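Long-range contacts in acetyl-CoA acetyltransferase (Mycobacterium smegmatis, PDB 4EGV), which adopts the thiolase fold as a monomeric thiolase-like protein and may act as an acyltransferase: residues V23-F28 / A391-R396; L198-R203 / V256-R261; A216-F221 / R240-L245; V294-H299 / A425-D430. All coordinates share one frame; numbering follows the deposited sequence.

Contact 1: residues V23-F28 / A391-R396; sequences VGVGQF and AVNEMR
This is a helix-on-sheet contact in the thiolase fold. Strand 20-29 lies inside the large mixed sheet, and helix 383-397 packs across one of its faces. The short segments cross at -126°, with their axes 9.4 Å apart at the closest point. The centre of the contact is a pair of valines. Val-25 points toward the helix, and its CG1 meets CG1 of Val-392 at 3.6 Å. The two side chains cross obliquely. Val-392 CG1 stands anti to its own backbone N, which places it between Val-25 and the arginine one turn on. There it sits over the centre of one face of the Arg-396 guanidinium, 3.7 Å above the plane. Asn-393 borders the pair, its OD1 lying 3.8 Å from Val-25 CG2. Arg-396 is extended from CG to NE, so its NH2 reaches the backbone of Val-23. NH2 comes within 2.9 Å of Val-23 O, but the angle is too poor for a hydrogen bond. Its stronger partners lie nearby. NH1 forms a salt bridge with Asp-56, and NE donates to Lys-292 O. Val-23 and Gly-24 form a classic beta bulge opposite Leu-276. One valine pair thus supplies the apolar packing, and the arginine and asparagine flank it. Asp-56 also accepts from Val-25 N, so one carboxylate serves both the strand and the arginine. The arginine's charge is therefore probably balanced within this buried interface.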
loop_
_atom_site.group_PDB
_atom_site.type_symbol
_atom_site.label_atom_id
_atom_site.label_comp_id
_atom_site.label_asym_id
_atom_site.label_seq_id
_atom_site.Cartn_x
_atom_site.Cartn_y
_atom_site.Cartn_z
ATOM N N VAL A 23 -12.178 10.231 15.831
ATOM C CA VAL A 23 -12.629 10.039 17.217
ATOM C C VAL A 23 -12.707 8.607 17.719
ATOM O O VAL A 23 -12.551 8.380 18.917
ATOM C CB VAL A 23 -13.891 10.804 17.596
ATOM C CG1 VAL A 23 -13.665 12.255 17.360
ATOM C CG2 VAL A 23 -15.095 10.284 16.855
ATOM N N GLY A 24 -12.906 7.653 16.804
ATOM C CA GLY A 24 -13.017 6.266 17.175
ATOM C C GLY A 24 -12.389 5.378 16.142
ATOM O O GLY A 24 -12.586 5.579 14.951
ATOM N N VAL A 25 -11.626 4.394 16.597
ATOM C CA VAL A 25 -11.003 3.432 15.685
ATOM C C VAL A 25 -11.369 2.006 16.126
ATOM O O VAL A 25 -11.562 1.722 17.316
ATOM C CB VAL A 25 -9.440 3.654 15.539
ATOM C CG1 VAL A 25 -9.147 4.984 14.927
ATOM C CG2 VAL A 25 -8.704 3.518 16.827
ATOM N N GLY A 26 -11.488 1.095 15.183
ATOM C CA GLY A 26 -11.863 -0.236 15.578
ATOM C C GLY A 26 -11.178 -1.284 14.802
ATOM O O GLY A 26 -11.093 -1.190 13.621
ATOM N N GLN A 27 -10.695 -2.301 15.492
ATOM C CA GLN A 27 -10.150 -3.485 14.815
ATOM C C GLN A 27 -10.808 -4.777 15.275
ATOM O O GLN A 27 -11.251 -4.859 16.370
ATOM C CB GLN A 27 -8.651 -3.541 15.032
ATOM C CG GLN A 27 -7.922 -2.626 14.141
ATOM C CD GLN A 27 -6.483 -2.578 14.460
ATOM O OE1 GLN A 27 -6.064 -1.901 15.412
ATOM N NE2 GLN A 27 -5.681 -3.283 13.664
ATOM N N PHE A 28 -10.877 -5.773 14.426
ATOM C CA PHE A 28 -11.400 -7.059 14.808
ATOM C C PHE A 28 -10.786 -8.178 14.003
ATOM O O PHE A 28 -10.656 -8.049 12.785
ATOM C CB PHE A 28 -12.897 -7.089 14.610
ATOM C CG PHE A 28 -13.540 -8.366 15.048
ATOM C CD1 PHE A 28 -13.711 -8.629 16.391
ATOM C CD2 PHE A 28 -13.990 -9.299 14.109
ATOM C CE1 PHE A 28 -14.333 -9.797 16.821
ATOM C CE2 PHE A 28 -14.601 -10.469 14.510
ATOM C CZ PHE A 28 -14.787 -10.729 15.865
ATOM N N ALA A 391 -1.836 3.947 14.261
ATOM C CA ALA A 391 -1.384 5.343 14.288
ATOM C C ALA A 391 -2.155 6.190 15.238
ATOM O O ALA A 391 -1.565 6.881 16.026
ATOM C CB ALA A 391 -1.436 5.967 12.926
ATOM N N VAL A 392 -3.476 6.139 15.150
ATOM C CA VAL A 392 -4.370 6.909 16.023
ATOM C C VAL A 392 -4.248 6.547 17.504
ATOM O O VAL A 392 -4.245 7.419 18.305
ATOM C CB VAL A 392 -5.860 6.806 15.556
ATOM C CG1 VAL A 392 -6.799 7.073 16.672
ATOM C CG2 VAL A 392 -6.151 7.739 14.404
ATOM N N ASN A 393 -4.141 5.271 17.840
ATOM C CA ASN A 393 -3.873 4.804 19.206
ATOM C C ASN A 393 -2.532 5.224 19.768
ATOM O O ASN A 393 -2.442 5.592 20.929
ATOM C CB ASN A 393 -3.921 3.249 19.314
ATOM C CG ASN A 393 -5.337 2.673 19.228
ATOM O OD1 ASN A 393 -6.292 3.246 19.742
ATOM N ND2 ASN A 393 -5.463 1.545 18.557
ATOM N N GLU A 394 -1.488 5.079 18.953
ATOM C CA GLU A 394 -0.135 5.370 19.337
ATOM C C GLU A 394 0.011 6.867 19.565
ATOM O O GLU A 394 0.801 7.285 20.409
ATOM C CB GLU A 394 0.834 4.851 18.281
ATOM C CG GLU A 394 2.225 4.490 18.813
ATOM C CD GLU A 394 2.334 3.075 19.487
ATOM O OE1 GLU A 394 1.879 2.898 20.652
ATOM O OE2 GLU A 394 2.931 2.159 18.857
HETATM N N MSE A 395 -0.766 7.668 18.834
HETATM C CA MSE A 395 -0.762 9.135 18.974
HETATM C C MSE A 395 -1.529 9.686 20.185
HETATM O O MSE A 395 -1.181 10.745 20.710
HETATM C CB MSE A 395 -1.184 9.830 17.668
HETATM C CG MSE A 395 -0.156 9.723 16.567
HETATM SE SE MSE A 395 1.769 10.030 17.101
HETATM C CE MSE A 395 2.524 8.280 17.609
ATOM N N ARG A 396 -2.549 8.969 20.642
ATOM C CA ARG A 396 -3.199 9.329 21.891
ATOM C C ARG A 396 -2.285 9.095 23.096
ATOM O O ARG A 396 -2.315 9.839 24.062
ATOM C CB ARG A 396 -4.498 8.565 22.069
ATOM C CG ARG A 396 -5.584 8.950 21.136
ATOM C CD ARG A 396 -6.496 7.780 20.920
ATOM N NE ARG A 396 -7.724 8.127 20.221
ATOM C CZ ARG A 396 -8.668 7.250 19.919
ATOM N NH1 ARG A 396 -8.511 5.977 20.230
ATOM N NH2 ARG A 396 -9.755 7.644 19.294
#

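Contact 2: residues L198-R203 / V256-R261; sequences LENARR and VDPYPR
The segment 256-261 meets helix 191-206 through three consecutive residues, beginning with Asp-257. Its OD2 lies 3.6 Å from Asn-200 ND2, too far to count as a bond. The stronger partners are elsewhere: Asn-200 ND2 donates to Tyr-460 O, and Asp-257 OD1 is bonded to Tyr-464 OH. Both tyrosines fall in the additional C-terminal domain of thiolase-like protein type 1, so the contact joins that part to helix 191-206. Pro-258 follows a cis peptide bond. Its CG fits against both helix residues, 4.0 Å from Glu-199 CG and 3.9 Å from Asn-200 OD1. The proline and the asparagine meet tip to tip. Tyr-259 OH donates to Glu-199 OE2 at 2.7 Å, using the anti lone pair of that oxygen. The Glu-199 chain leaves the helix with CG anti to the backbone N and bends at chi2. The carboxylate thus reaches the ring edge with its plane 86° from that of the ring. Glu-199 OE1 is bonded to Tyr-213 OH, so tyrosines hold both carboxylate oxygens of this buried acid. Tyr-213 belongs to helix 210-230, which also touches Tyr-259 through Met-217. Strand 453-463 borders the contact through Tyr-460.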
loop_
_atom_site.group_PDB
_atom_site.type_symbol
_atom_site.label_atom_id
_atom_site.label_comp_id
_atom_site.label_asym_id
_atom_site.label_seq_id
_atom_site.Cartn_x
_atom_site.Cartn_y
_atom_site.Cartn_z
ATOM N N LEU A 198 9.678 -4.684 -10.821
ATOM C CA LEU A 198 10.040 -3.422 -10.206
ATOM C C LEU A 198 11.193 -3.576 -9.285
ATOM O O LEU A 198 12.044 -2.765 -9.217
ATOM C CB LEU A 198 8.868 -2.862 -9.392
ATOM C CG LEU A 198 7.851 -1.884 -9.981
ATOM C CD1 LEU A 198 7.393 -2.279 -11.298
ATOM C CD2 LEU A 198 6.723 -1.680 -9.089
ATOM N N GLU A 199 11.153 -4.641 -8.532
ATOM C CA GLU A 199 12.197 -5.028 -7.651
ATOM C C GLU A 199 13.492 -5.397 -8.344
ATOM O O GLU A 199 14.498 -5.099 -7.829
ATOM C CB GLU A 199 11.686 -6.155 -6.804
ATOM C CG GLU A 199 12.347 -6.294 -5.505
ATOM C CD GLU A 199 11.688 -5.565 -4.386
ATOM O OE1 GLU A 199 12.359 -4.771 -3.759
ATOM O OE2 GLU A 199 10.541 -5.819 -4.084
ATOM N N ASN A 200 13.456 -6.001 -9.526
ATOM C CA ASN A 200 14.653 -6.305 -10.264
ATOM C C ASN A 200 15.159 -5.099 -11.019
ATOM O O ASN A 200 16.315 -4.970 -11.274
ATOM C CB ASN A 200 14.425 -7.484 -11.183
ATOM C CG ASN A 200 14.528 -8.769 -10.493
ATOM O OD1 ASN A 200 15.256 -8.911 -9.580
ATOM N ND2 ASN A 200 13.788 -9.708 -10.928
ATOM N N ALA A 201 14.272 -4.189 -11.323
ATOM C CA ALA A 201 14.654 -2.883 -11.879
ATOM C C ALA A 201 15.410 -1.968 -10.878
ATOM O O ALA A 201 16.279 -1.190 -11.280
ATOM C CB ALA A 201 13.461 -2.185 -12.485
ATOM N N ARG A 202 15.078 -2.075 -9.593
ATOM C CA ARG A 202 15.735 -1.315 -8.543
ATOM C C ARG A 202 17.093 -1.933 -8.249
ATOM O O ARG A 202 18.058 -1.244 -7.915
ATOM C CB ARG A 202 14.876 -1.299 -7.282
ATOM C CG ARG A 202 15.425 -0.490 -6.149
ATOM C CD ARG A 202 14.586 -0.562 -4.918
ATOM N NE ARG A 202 15.276 0.076 -3.810
ATOM C CZ ARG A 202 16.089 -0.550 -2.958
ATOM N NH1 ARG A 202 16.280 -1.851 -3.074
ATOM N NH2 ARG A 202 16.705 0.128 -1.982
ATOM N N ARG A 203 17.164 -3.245 -8.381
ATOM C CA ARG A 203 18.432 -3.932 -8.234
ATOM C C ARG A 203 19.442 -3.521 -9.305
ATOM O O ARG A 203 20.633 -3.384 -9.014
ATOM C CB ARG A 203 18.247 -5.443 -8.226
ATOM C CG ARG A 203 19.535 -6.159 -7.934
ATOM C CD ARG A 203 19.427 -7.637 -7.882
ATOM N NE ARG A 203 19.132 -8.229 -9.180
ATOM C CZ ARG A 203 20.024 -8.496 -10.121
ATOM N NH1 ARG A 203 21.274 -8.209 -9.920
ATOM N NH2 ARG A 203 19.661 -9.055 -11.258
ATOM N N VAL A 256 8.191 -16.364 -7.245
ATOM C CA VAL A 256 8.328 -15.461 -8.366
ATOM C C VAL A 256 9.592 -14.626 -8.088
ATOM O O VAL A 256 9.765 -14.145 -6.983
ATOM C CB VAL A 256 7.040 -14.593 -8.527
ATOM C CG1 VAL A 256 7.310 -13.368 -9.324
ATOM C CG2 VAL A 256 5.888 -15.403 -9.156
ATOM N N ASP A 257 10.482 -14.513 -9.076
ATOM C CA ASP A 257 11.752 -13.843 -8.890
ATOM C C ASP A 257 11.528 -12.376 -8.584
ATOM O O ASP A 257 10.878 -11.678 -9.349
ATOM C CB ASP A 257 12.665 -13.993 -10.105
ATOM C CG ASP A 257 14.161 -14.018 -9.722
ATOM O OD1 ASP A 257 14.672 -15.119 -9.400
ATOM O OD2 ASP A 257 14.827 -12.953 -9.754
ATOM N N PRO A 258 12.138 -11.874 -7.505
ATOM C CA PRO A 258 13.211 -12.458 -6.719
ATOM C C PRO A 258 12.822 -12.999 -5.363
ATOM O O PRO A 258 13.714 -13.212 -4.531
ATOM C CB PRO A 258 14.148 -11.267 -6.519
ATOM C CG PRO A 258 13.251 -10.115 -6.441
ATOM C CD PRO A 258 11.950 -10.469 -7.153
ATOM N N TYR A 259 11.523 -13.217 -5.140
ATOM C CA TYR A 259 10.996 -13.545 -3.801
ATOM C C TYR A 259 10.856 -15.021 -3.444
ATOM O O TYR A 259 10.247 -15.800 -4.179
ATOM C CB TYR A 259 9.636 -12.931 -3.558
ATOM C CG TYR A 259 9.468 -11.527 -4.013
ATOM C CD1 TYR A 259 10.057 -10.470 -3.308
ATOM C CD2 TYR A 259 8.674 -11.236 -5.139
ATOM C CE1 TYR A 259 9.884 -9.155 -3.715
ATOM C CE2 TYR A 259 8.505 -9.940 -5.562
ATOM C CZ TYR A 259 9.110 -8.903 -4.844
ATOM O OH TYR A 259 8.911 -7.623 -5.253
ATOM N N PRO A 260 11.422 -15.393 -2.284
ATOM C CA PRO A 260 11.147 -16.685 -1.662
ATOM C C PRO A 260 9.800 -16.663 -0.986
ATOM O O PRO A 260 9.337 -15.614 -0.579
ATOM C CB PRO A 260 12.257 -16.846 -0.633
ATOM C CG PRO A 260 13.054 -15.577 -0.652
ATOM C CD PRO A 260 12.434 -14.601 -1.550
ATOM N N ARG A 261 9.179 -17.831 -0.886
ATOM C CA ARG A 261 7.860 -17.973 -0.285
ATOM C C ARG A 261 7.609 -17.237 1.032
ATOM O O ARG A 261 6.567 -16.676 1.166
ATOM C CB ARG A 261 7.499 -19.438 -0.103
ATOM C CG ARG A 261 6.019 -19.687 -0.158
ATOM C CD ARG A 261 5.666 -21.092 0.295
ATOM N NE ARG A 261 4.785 -21.061 1.449
ATOM C CZ ARG A 261 5.133 -21.187 2.734
ATOM N NH1 ARG A 261 6.391 -21.376 3.124
ATOM N NH2 ARG A 261 4.182 -21.119 3.656
#

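Contact 3: residues A216-F221 / R240-L245; sequences AMAELF and RSVEEL
Two helices pack here through apolar side chains around one alanine, and the shorter helix opens with a capping box. Ala-218 is at the centre. Its CB points toward helix 242-246 and lies 3.5 Å from Val-242 O and 3.9 Å from Leu-245 CB. The small alanine lets the backbones come close, with the CA atoms of Ala-218 and Val-242 5.0 Å apart. Leu-245 CD1 reaches further along the long helix, 4.0 Å from Phe-221 CB. On the outer side Val-242 spreads both methyls against the stem of Glu-219, and its CG1 is 3.8 Å from Glu-219 CG. The glutamate chain is extended beyond CG and crosses the valine obliquely. No hydrogen bond joins the two segments; the polar bonds lie at the start of the short helix. Ser-241 is the N-cap, and its OG accepts a weak bond from Glu-244 N. In return Glu-244 OE1 accepts a weak bond from Ser-241 N. Ser-225 OG, on the long helix, is bonded to Arg-240 N, just before the cap. The other Glu-244 oxygen, OE2, takes a salt bridge from Arg-240 NH1 at 3.0 Å, in the guanidinium plane but 32° out of the carboxylate plane.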
loop_
_atom_site.group_PDB
_atom_site.type_symbol
_atom_site.label_atom_id
_atom_site.label_comp_id
_atom_site.label_asym_id
_atom_site.label_seq_id
_atom_site.Cartn_x
_atom_site.Cartn_y
_atom_site.Cartn_z
ATOM N N ALA A 216 19.278 -7.599 1.466
ATOM C CA ALA A 216 18.672 -6.327 1.774
ATOM C C ALA A 216 17.185 -6.493 2.092
ATOM O O ALA A 216 16.695 -5.916 3.064
ATOM C CB ALA A 216 18.887 -5.341 0.626
HETATM N N MSE A 217 16.489 -7.284 1.264
HETATM C CA MSE A 217 15.070 -7.609 1.433
HETATM C C MSE A 217 14.759 -8.343 2.735
HETATM O O MSE A 217 13.747 -8.085 3.376
HETATM C CB MSE A 217 14.584 -8.492 0.304
HETATM C CG MSE A 217 14.378 -7.827 -0.998
HETATM SE SE MSE A 217 13.518 -9.022 -2.356
HETATM C CE MSE A 217 14.460 -10.711 -2.138
ATOM N N ALA A 218 15.594 -9.304 3.091
ATOM C CA ALA A 218 15.424 -10.003 4.329
ATOM C C ALA A 218 15.699 -9.093 5.525
ATOM O O ALA A 218 15.033 -9.217 6.534
ATOM C CB ALA A 218 16.290 -11.222 4.345
ATOM N N GLU A 219 16.645 -8.164 5.395
ATOM C CA GLU A 219 16.975 -7.219 6.474
ATOM C C GLU A 219 15.963 -6.114 6.683
ATOM O O GLU A 219 15.826 -5.583 7.783
ATOM C CB GLU A 219 18.372 -6.620 6.306
ATOM C CG GLU A 219 19.449 -7.531 6.872
ATOM C CD GLU A 219 20.830 -6.906 6.945
ATOM O OE1 GLU A 219 21.275 -6.258 5.963
ATOM O OE2 GLU A 219 21.487 -7.114 7.992
ATOM N N LEU A 220 15.264 -5.783 5.608
ATOM C CA LEU A 220 14.132 -4.908 5.651
ATOM C C LEU A 220 12.945 -5.577 6.358
ATOM O O LEU A 220 12.327 -4.966 7.237
ATOM C CB LEU A 220 13.761 -4.491 4.230
ATOM C CG LEU A 220 12.578 -3.548 4.103
ATOM C CD1 LEU A 220 12.949 -2.200 4.552
ATOM C CD2 LEU A 220 12.112 -3.544 2.714
ATOM N N PHE A 221 12.659 -6.826 5.994
ATOM C CA PHE A 221 11.426 -7.507 6.413
ATOM C C PHE A 221 11.401 -8.216 7.763
ATOM O O PHE A 221 10.302 -8.441 8.307
ATOM C CB PHE A 221 10.946 -8.480 5.337
ATOM C CG PHE A 221 9.923 -7.906 4.394
ATOM C CD1 PHE A 221 9.854 -6.543 4.146
ATOM C CD2 PHE A 221 9.060 -8.746 3.711
ATOM C CE1 PHE A 221 8.922 -6.036 3.268
ATOM C CE2 PHE A 221 8.143 -8.232 2.808
ATOM C CZ PHE A 221 8.067 -6.877 2.605
ATOM N N ARG A 240 10.277 -14.274 12.039
ATOM C CA ARG A 240 11.312 -14.791 11.137
ATOM C C ARG A 240 12.604 -13.984 11.265
ATOM O O ARG A 240 12.566 -12.765 11.372
ATOM C CB ARG A 240 10.824 -14.819 9.673
ATOM C CG ARG A 240 9.410 -15.433 9.420
ATOM C CD ARG A 240 9.383 -16.951 9.466
ATOM N NE ARG A 240 8.097 -17.478 9.070
ATOM C CZ ARG A 240 7.794 -18.778 9.023
ATOM N NH1 ARG A 240 8.688 -19.698 9.360
ATOM N NH2 ARG A 240 6.584 -19.164 8.634
ATOM N N SER A 241 13.741 -14.680 11.279
ATOM C CA SER A 241 15.059 -14.043 11.247
ATOM C C SER A 241 15.492 -13.752 9.803
ATOM O O SER A 241 14.952 -14.293 8.856
ATOM C CB SER A 241 16.106 -14.911 11.954
ATOM O OG SER A 241 16.393 -16.086 11.212
ATOM N N VAL A 242 16.485 -12.888 9.660
ATOM C CA VAL A 242 17.069 -12.529 8.379
ATOM C C VAL A 242 17.534 -13.759 7.613
ATOM O O VAL A 242 17.253 -13.889 6.438
ATOM C CB VAL A 242 18.251 -11.548 8.598
ATOM C CG1 VAL A 242 19.018 -11.308 7.326
ATOM C CG2 VAL A 242 17.772 -10.197 9.208
ATOM N N GLU A 243 18.239 -14.659 8.294
ATOM C CA GLU A 243 18.799 -15.893 7.724
ATOM C C GLU A 243 17.685 -16.814 7.221
ATOM O O GLU A 243 17.770 -17.358 6.121
ATOM C CB GLU A 243 19.663 -16.594 8.795
ATOM C CG GLU A 243 20.709 -17.639 8.309
ATOM C CD GLU A 243 22.022 -17.005 7.739
ATOM O OE1 GLU A 243 21.982 -16.464 6.610
ATOM O OE2 GLU A 243 23.099 -17.071 8.401
ATOM N N GLU A 244 16.645 -16.971 8.037
ATOM C CA GLU A 244 15.477 -17.778 7.718
ATOM C C GLU A 244 14.774 -17.295 6.444
ATOM O O GLU A 244 14.414 -18.105 5.611
ATOM C CB GLU A 244 14.531 -17.762 8.908
ATOM C CG GLU A 244 13.396 -18.785 8.925
ATOM C CD GLU A 244 12.539 -18.667 10.214
ATOM O OE1 GLU A 244 12.918 -17.899 11.133
ATOM O OE2 GLU A 244 11.493 -19.339 10.317
ATOM N N LEU A 245 14.603 -15.983 6.288
ATOM C CA LEU A 245 13.971 -15.369 5.100
ATOM C C LEU A 245 14.783 -15.497 3.805
ATOM O O LEU A 245 14.228 -15.650 2.716
ATOM C CB LEU A 245 13.657 -13.879 5.332
ATOM C CG LEU A 245 12.496 -13.460 6.242
ATOM C CD1 LEU A 245 12.489 -11.988 6.547
ATOM C CD2 LEU A 245 11.189 -13.858 5.632
#

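Contact 4: residues V294-H299 / A425-D430; sequences VYLRGH and ADWVAD
Asp-430 OD2 receives one hydrogen bond across this contact, from His-299 ND1 at 2.7 Å. The bond is fairly straight, 166° at the hydrogen, and lies close to the imidazole plane. It uses the anti lone pair of OD2. The other oxygen, OD1, is bonded to Ser-432 OG, so each carboxylate oxygen has a partner. The carboxylate would be expected to favour a proton on ND1. One face of the His-299 ring lies on Trp-427 in an offset stack, with the imidazole and six-membered ring centroids 4.1 Å apart and the planes at 12°. Val-428 O approaches the ring edge, 3.0 Å from His-299 CE1. The histidine belongs to strand 294-303 of the central mixed sheet of the thiolase fold. The loop after strand 414-421 runs alongside it in nearly the same direction, on the way to helix 432-440. A classic beta bulge at Arg-297 and Gly-298 faces Ile-419 of the adjacent strand. Leu-296 lies beside the indole and points the same way, its CD2 4.0 Å from Trp-427 CZ3. Arg-297 bends at chi2 and chi3, which lays one guanidinium face over Ala-425 CB. Its NH1 donates to Glu-423 O, and its NE is 3.6 Å from Ala-425 CB.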
loop_
_atom_site.group_PDB
_atom_site.type_symbol
_atom_site.label_atom_id
_atom_site.label_comp_id
_atom_site.label_asym_id
_atom_site.label_seq_id
_atom_site.Cartn_x
_atom_site.Cartn_y
_atom_site.Cartn_z
ATOM N N VAL A 294 -7.884 13.018 17.333
ATOM C CA VAL A 294 -6.679 13.027 16.522
ATOM C C VAL A 294 -6.937 13.788 15.204
ATOM O O VAL A 294 -7.924 13.581 14.521
ATOM C CB VAL A 294 -6.208 11.590 16.282
ATOM C CG1 VAL A 294 -4.954 11.559 15.544
ATOM C CG2 VAL A 294 -6.034 10.901 17.598
ATOM N N TYR A 295 -6.028 14.684 14.861
ATOM C CA TYR A 295 -6.099 15.472 13.619
ATOM C C TYR A 295 -5.350 14.829 12.459
ATOM O O TYR A 295 -4.318 14.234 12.610
ATOM C CB TYR A 295 -5.577 16.900 13.863
ATOM C CG TYR A 295 -6.306 17.590 14.967
ATOM C CD1 TYR A 295 -7.276 18.517 14.672
ATOM C CD2 TYR A 295 -6.063 17.276 16.304
ATOM C CE1 TYR A 295 -7.989 19.153 15.658
ATOM C CE2 TYR A 295 -6.770 17.881 17.293
ATOM C CZ TYR A 295 -7.746 18.845 16.966
ATOM O OH TYR A 295 -8.487 19.495 17.942
ATOM N N LEU A 296 -5.919 14.934 11.285
ATOM C CA LEU A 296 -5.213 14.558 10.100
ATOM C C LEU A 296 -4.437 15.803 9.629
ATOM O O LEU A 296 -4.932 16.635 8.897
ATOM C CB LEU A 296 -6.195 14.007 9.065
ATOM C CG LEU A 296 -5.643 13.624 7.695
ATOM C CD1 LEU A 296 -4.446 12.720 7.767
ATOM C CD2 LEU A 296 -6.752 13.003 6.881
ATOM N N ARG A 297 -3.213 15.918 10.091
ATOM C CA ARG A 297 -2.434 17.103 9.873
ATOM C C ARG A 297 -1.872 17.211 8.475
ATOM O O ARG A 297 -1.932 18.260 7.884
ATOM C CB ARG A 297 -1.346 17.253 10.928
ATOM C CG ARG A 297 -1.890 17.611 12.303
ATOM C CD ARG A 297 -2.323 19.089 12.403
ATOM N NE ARG A 297 -1.231 20.045 12.193
ATOM C CZ ARG A 297 -0.398 20.479 13.144
ATOM N NH1 ARG A 297 -0.501 20.072 14.394
ATOM N NH2 ARG A 297 0.562 21.328 12.843
ATOM N N GLY A 298 -1.361 16.123 7.933
ATOM C CA GLY A 298 -0.901 16.139 6.562
ATOM C C GLY A 298 -1.510 15.072 5.708
ATOM O O GLY A 298 -1.960 14.047 6.185
ATOM N N HIS A 299 -1.516 15.326 4.415
ATOM C CA HIS A 299 -2.096 14.389 3.486
ATOM C C HIS A 299 -1.631 14.700 2.092
ATOM O O HIS A 299 -1.307 15.828 1.823
ATOM C CB HIS A 299 -3.612 14.456 3.567
ATOM C CG HIS A 299 -4.142 15.826 3.869
ATOM N ND1 HIS A 299 -4.518 16.717 2.888
ATOM C CD2 HIS A 299 -4.365 16.452 5.047
ATOM C CE1 HIS A 299 -4.943 17.831 3.453
ATOM N NE2 HIS A 299 -4.846 17.700 4.761
ATOM N N ALA A 425 -5.048 21.712 14.673
ATOM C CA ALA A 425 -4.885 22.743 13.677
ATOM C C ALA A 425 -6.024 22.757 12.742
ATOM O O ALA A 425 -6.800 21.853 12.720
ATOM C CB ALA A 425 -3.650 22.566 12.926
ATOM N N ASP A 426 -6.084 23.795 11.940
ATOM C CA ASP A 426 -7.067 23.925 10.907
ATOM C C ASP A 426 -6.676 23.047 9.778
ATOM O O ASP A 426 -5.543 22.888 9.508
ATOM C CB ASP A 426 -7.053 25.345 10.391
ATOM C CG ASP A 426 -7.960 26.257 11.146
ATOM O OD1 ASP A 426 -8.268 25.973 12.287
ATOM O OD2 ASP A 426 -8.356 27.277 10.584
ATOM N N TRP A 427 -7.638 22.509 9.083
ATOM C CA TRP A 427 -7.384 21.757 7.891
ATOM C C TRP A 427 -6.702 22.641 6.894
ATOM O O TRP A 427 -7.163 23.709 6.626
ATOM C CB TRP A 427 -8.711 21.269 7.337
ATOM C CG TRP A 427 -8.654 20.466 6.127
ATOM C CD1 TRP A 427 -8.832 20.891 4.889
ATOM C CD2 TRP A 427 -8.436 19.069 6.046
ATOM N NE1 TRP A 427 -8.720 19.868 4.017
ATOM C CE2 TRP A 427 -8.477 18.729 4.714
ATOM C CE3 TRP A 427 -8.196 18.077 6.976
ATOM C CZ2 TRP A 427 -8.294 17.465 4.288
ATOM C CZ3 TRP A 427 -8.016 16.834 6.542
ATOM C CH2 TRP A 427 -8.057 16.528 5.222
ATOM N N VAL A 428 -5.590 22.168 6.366
ATOM C CA VAL A 428 -4.837 22.787 5.297
ATOM C C VAL A 428 -5.091 21.997 3.997
ATOM O O VAL A 428 -4.786 20.807 3.930
ATOM C CB VAL A 428 -3.306 22.786 5.623
ATOM C CG1 VAL A 428 -2.478 23.448 4.492
ATOM C CG2 VAL A 428 -3.012 23.418 6.980
ATOM N N ALA A 429 -5.650 22.646 2.974
ATOM C CA ALA A 429 -5.807 22.015 1.653
ATOM C C ALA A 429 -4.433 21.649 1.047
ATOM O O ALA A 429 -3.505 22.447 1.066
ATOM C CB ALA A 429 -6.641 22.901 0.687
ATOM N N ASP A 430 -4.310 20.430 0.528
ATOM C CA ASP A 430 -3.091 19.993 -0.147
ATOM C C ASP A 430 -3.041 20.314 -1.665
ATOM O O ASP A 430 -4.044 20.541 -2.331
ATOM C CB ASP A 430 -2.737 18.507 0.177
ATOM C CG ASP A 430 -3.641 17.481 -0.537
ATOM O OD1 ASP A 430 -3.666 17.463 -1.779
ATOM O OD2 ASP A 430 -4.296 16.662 0.151
#

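How the contacts relate
Contacts 1 and 4 share the large mixed sheet, on the neighbouring strands 20-29 and 294-303. They touch where Val-294 packs on Val-392 and Arg-396. Contact 1 is buried, with a valine pair beside a salt-bridged arginine. Contact 4 is only partly buried and relies on ring stacking and a histidine-carboxylate bond. Contacts 2 and 3 form a second group, centred 14 Å apart. They join where Met-217 meets Pro-258 and Tyr-259, and their helices 191-206 and 210-230 are consecutive in the chain. Contact 2 is wholly buried and has a tyrosine-carboxylate hydrogen bond across it. Contact 3 has a buried apolar side and an exposed edge. The groups do not touch: the smallest gap, between contacts 1 and 3, is about 17 Å between nearest atoms.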